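Local coordinates for cellulase (Clostridium cellulovorans, PDB 6UI3), which probably hydrolyses internal beta-1,4-glucosidic bonds of cellulose and related plant polysaccharides, through its family 5 endoglucanase domain of broad specificity, at residues Glu10-Ser15 / Ser142-Phe147. Numbering follows the deposited sequence.
Sequences EMRGLS and SDKLIF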
loop_
_atom_site.group_PDB
_atom_site.type_symbol
_atom_site.label_atom_id
_atom_site.label_comp_id
_atom_site.label_asym_id
_atom_site.label_seq_id
_atom_site.Cartn_x
_atom_site.Cartn_y
_atom_site.Cartn_z
ATOM N N GLU A 10 6.090 21.115 -3.803
ATOM C CA GLU A 10 5.004 21.832 -3.144
ATOM C C GLU A 10 4.569 21.140 -1.860
ATOM O O GLU A 10 4.249 19.949 -1.853
ATOM C CB GLU A 10 3.791 21.910 -4.079
ATOM C CG GLU A 10 2.565 22.587 -3.450
ATOM C CD GLU A 10 1.328 22.561 -4.341
ATOM O OE1 GLU A 10 0.945 21.476 -4.837
ATOM O OE2 GLU A 10 0.734 23.641 -4.539
ATOM N N MET A 11 4.476 21.913 -0.791
ATOM C CA MET A 11 3.952 21.433 0.482
ATOM C C MET A 11 2.760 22.314 0.835
ATOM O O MET A 11 2.924 23.468 1.243
ATOM C CB MET A 11 5.030 21.470 1.559
ATOM C CG MET A 11 4.542 21.135 2.968
ATOM S SD MET A 11 3.578 19.620 3.094
ATOM C CE MET A 11 4.796 18.375 2.763
ATOM N N ARG A 12 1.557 21.781 0.652
ATOM C CA ARG A 12 0.355 22.537 0.986
ATOM C C ARG A 12 0.116 22.612 2.487
ATOM O O ARG A 12 -0.631 23.488 2.932
ATOM C CB ARG A 12 -0.870 21.918 0.305
ATOM C CG ARG A 12 -0.889 22.027 -1.224
ATOM C CD ARG A 12 -1.934 21.099 -1.836
ATOM N NE ARG A 12 -1.434 19.727 -1.870
ATOM C CZ ARG A 12 -2.093 18.664 -2.323
ATOM N NH1 ARG A 12 -3.335 18.758 -2.783
ATOM N NH2 ARG A 12 -1.507 17.491 -2.338
ATOM N N GLY A 13 0.709 21.714 3.268
ATOM C CA GLY A 13 0.441 21.658 4.693
ATOM C C GLY A 13 -0.949 21.163 5.032
ATOM O O GLY A 13 -1.527 21.582 6.040
ATOM N N LEU A 14 -1.505 20.285 4.209
ATOM C CA LEU A 14 -2.826 19.726 4.470
ATOM C C LEU A 14 -2.826 18.854 5.720
ATOM O O LEU A 14 -1.858 18.158 6.018
ATOM C CB LEU A 14 -3.259 18.855 3.292
ATOM C CG LEU A 14 -3.390 19.501 1.910
ATOM C CD1 LEU A 14 -3.922 18.495 0.898
ATOM C CD2 LEU A 14 -4.286 20.735 1.933
ATOM N N SER A 15 -3.929 18.886 6.451
ATOM C CA SER A 15 -4.162 17.889 7.478
ATOM C C SER A 15 -4.188 16.503 6.835
ATOM O O SER A 15 -4.453 16.344 5.637
ATOM C CB SER A 15 -5.504 18.159 8.144
ATOM O OG SER A 15 -6.538 17.947 7.207
ATOM N N SER A 142 7.489 17.011 -2.773
ATOM C CA SER A 142 6.154 17.521 -2.514
ATOM C C SER A 142 5.331 16.560 -1.653
ATOM O O SER A 142 5.663 15.387 -1.454
ATOM C CB SER A 142 5.408 17.715 -3.828
ATOM O OG SER A 142 4.943 16.463 -4.322
ATOM N N ASP A 143 4.200 17.089 -1.177
ATOM C CA ASP A 143 3.246 16.363 -0.355
ATOM C C ASP A 143 2.514 15.262 -1.100
ATOM O O ASP A 143 1.747 14.527 -0.471
ATOM C CB ASP A 143 2.249 17.326 0.314
ATOM C CG ASP A 143 1.407 18.121 -0.666
ATOM O OD1 ASP A 143 1.319 17.768 -1.859
ATOM O OD2 ASP A 143 0.803 19.128 -0.230
ATOM N N LYS A 144 2.741 15.095 -2.396
ATOM C CA LYS A 144 2.168 13.946 -3.090
ATOM C C LYS A 144 2.989 12.677 -2.900
ATOM O O LYS A 144 2.505 11.597 -3.244
ATOM C CB LYS A 144 1.920 14.270 -4.555
ATOM C CG LYS A 144 0.735 15.233 -4.706
ATOM C CD LYS A 144 0.023 15.079 -6.023
ATOM C CE LYS A 144 -1.208 15.962 -6.089
ATOM N NZ LYS A 144 -0.836 17.392 -6.166
ATOM N N LEU A 145 4.176 12.767 -2.313
ATOM C CA LEU A 145 4.934 11.600 -1.883
ATOM C C LEU A 145 4.568 11.264 -0.440
ATOM O O LEU A 145 4.692 12.105 0.454
ATOM C CB LEU A 145 6.431 11.869 -2.002
ATOM C CG LEU A 145 7.353 10.752 -1.483
ATOM C CD1 LEU A 145 7.170 9.472 -2.265
ATOM C CD2 LEU A 145 8.798 11.216 -1.562
ATOM N N ILE A 146 4.148 10.024 -0.220
ATOM C CA ILE A 146 3.695 9.505 1.065
ATOM C C ILE A 146 4.597 8.329 1.435
ATOM O O ILE A 146 5.017 7.577 0.550
ATOM C CB ILE A 146 2.237 9.018 0.911
ATOM C CG1 ILE A 146 1.302 10.164 0.509
ATOM C CG2 ILE A 146 1.763 8.292 2.187
ATOM C CD1 ILE A 146 -0.055 9.689 0.004
ATOM N N PHE A 147 4.895 8.158 2.723
ATOM C CA PHE A 147 5.680 7.022 3.206
ATOM C C PHE A 147 4.778 6.035 3.947
ATOM O O PHE A 147 3.853 6.447 4.653
ATOM C CB PHE A 147 6.767 7.505 4.172
ATOM C CG PHE A 147 7.825 8.403 3.558
ATOM C CD1 PHE A 147 8.114 8.380 2.199
ATOM C CD2 PHE A 147 8.556 9.262 4.373
ATOM C CE1 PHE A 147 9.129 9.198 1.672
ATOM C CE2 PHE A 147 9.555 10.069 3.850
ATOM C CZ PHE A 147 9.833 10.042 2.506
HETATM O O HOH W 1 1.128 18.748 -4.430
HETATM O O HOH W 2 0.172 18.868 2.465
#
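In this (beta/alpha)8 barrel of glycoside hydrolase family 5, the loop leading into helix 16-21 is tied to the turn before barrel strand 145-148, and the tie illustrates how one buried aspartate can satisfy donors of a neighbouring loop, both backbone and side chain. Asp143 lies in the type I turn Ser142-Leu145, where Leu145 N donates to Ser142 O and Ser142 OG accepts from Lys144 N, an ST turn. With chi1 at 61°, it aims both oxygens at the 10-15 loop. Asp143 OD2 accepts from Arg12 N at 2.9 Å, which meets it from above the carboxylate plane, and from Arg12 NE at 2.8 Å, through its syn lone pair. Arg12 NH2 completes the side-on salt bridge at 2.9 Å from Asp143 OD1, again from above, the guanidinium and carboxylate planes standing 54° apart. Two waters add to these partners: one donates to OD2 and accepts from Leu14 N, the other donates to OD1 and Glu10 OE1 and accepts from Lys144 NZ. Lys144 NZ lies 3.9 Å from Arg12 NH2, a like-charge proximity probably offset by Asp143 and by the salt bridge from Lys144 to Asp99. Arg12 NH2 also forms a hydrogen bond with Tyr101 OH, while Leu14 CD1 covers one guanidinium face. Met11 crosses Asp143 obliquely, bent so that CE rests against Asp143 CB. The backbones meet directly where Asp143 N donates to Glu10 O at 2.9 Å, nearly along the C=O axis.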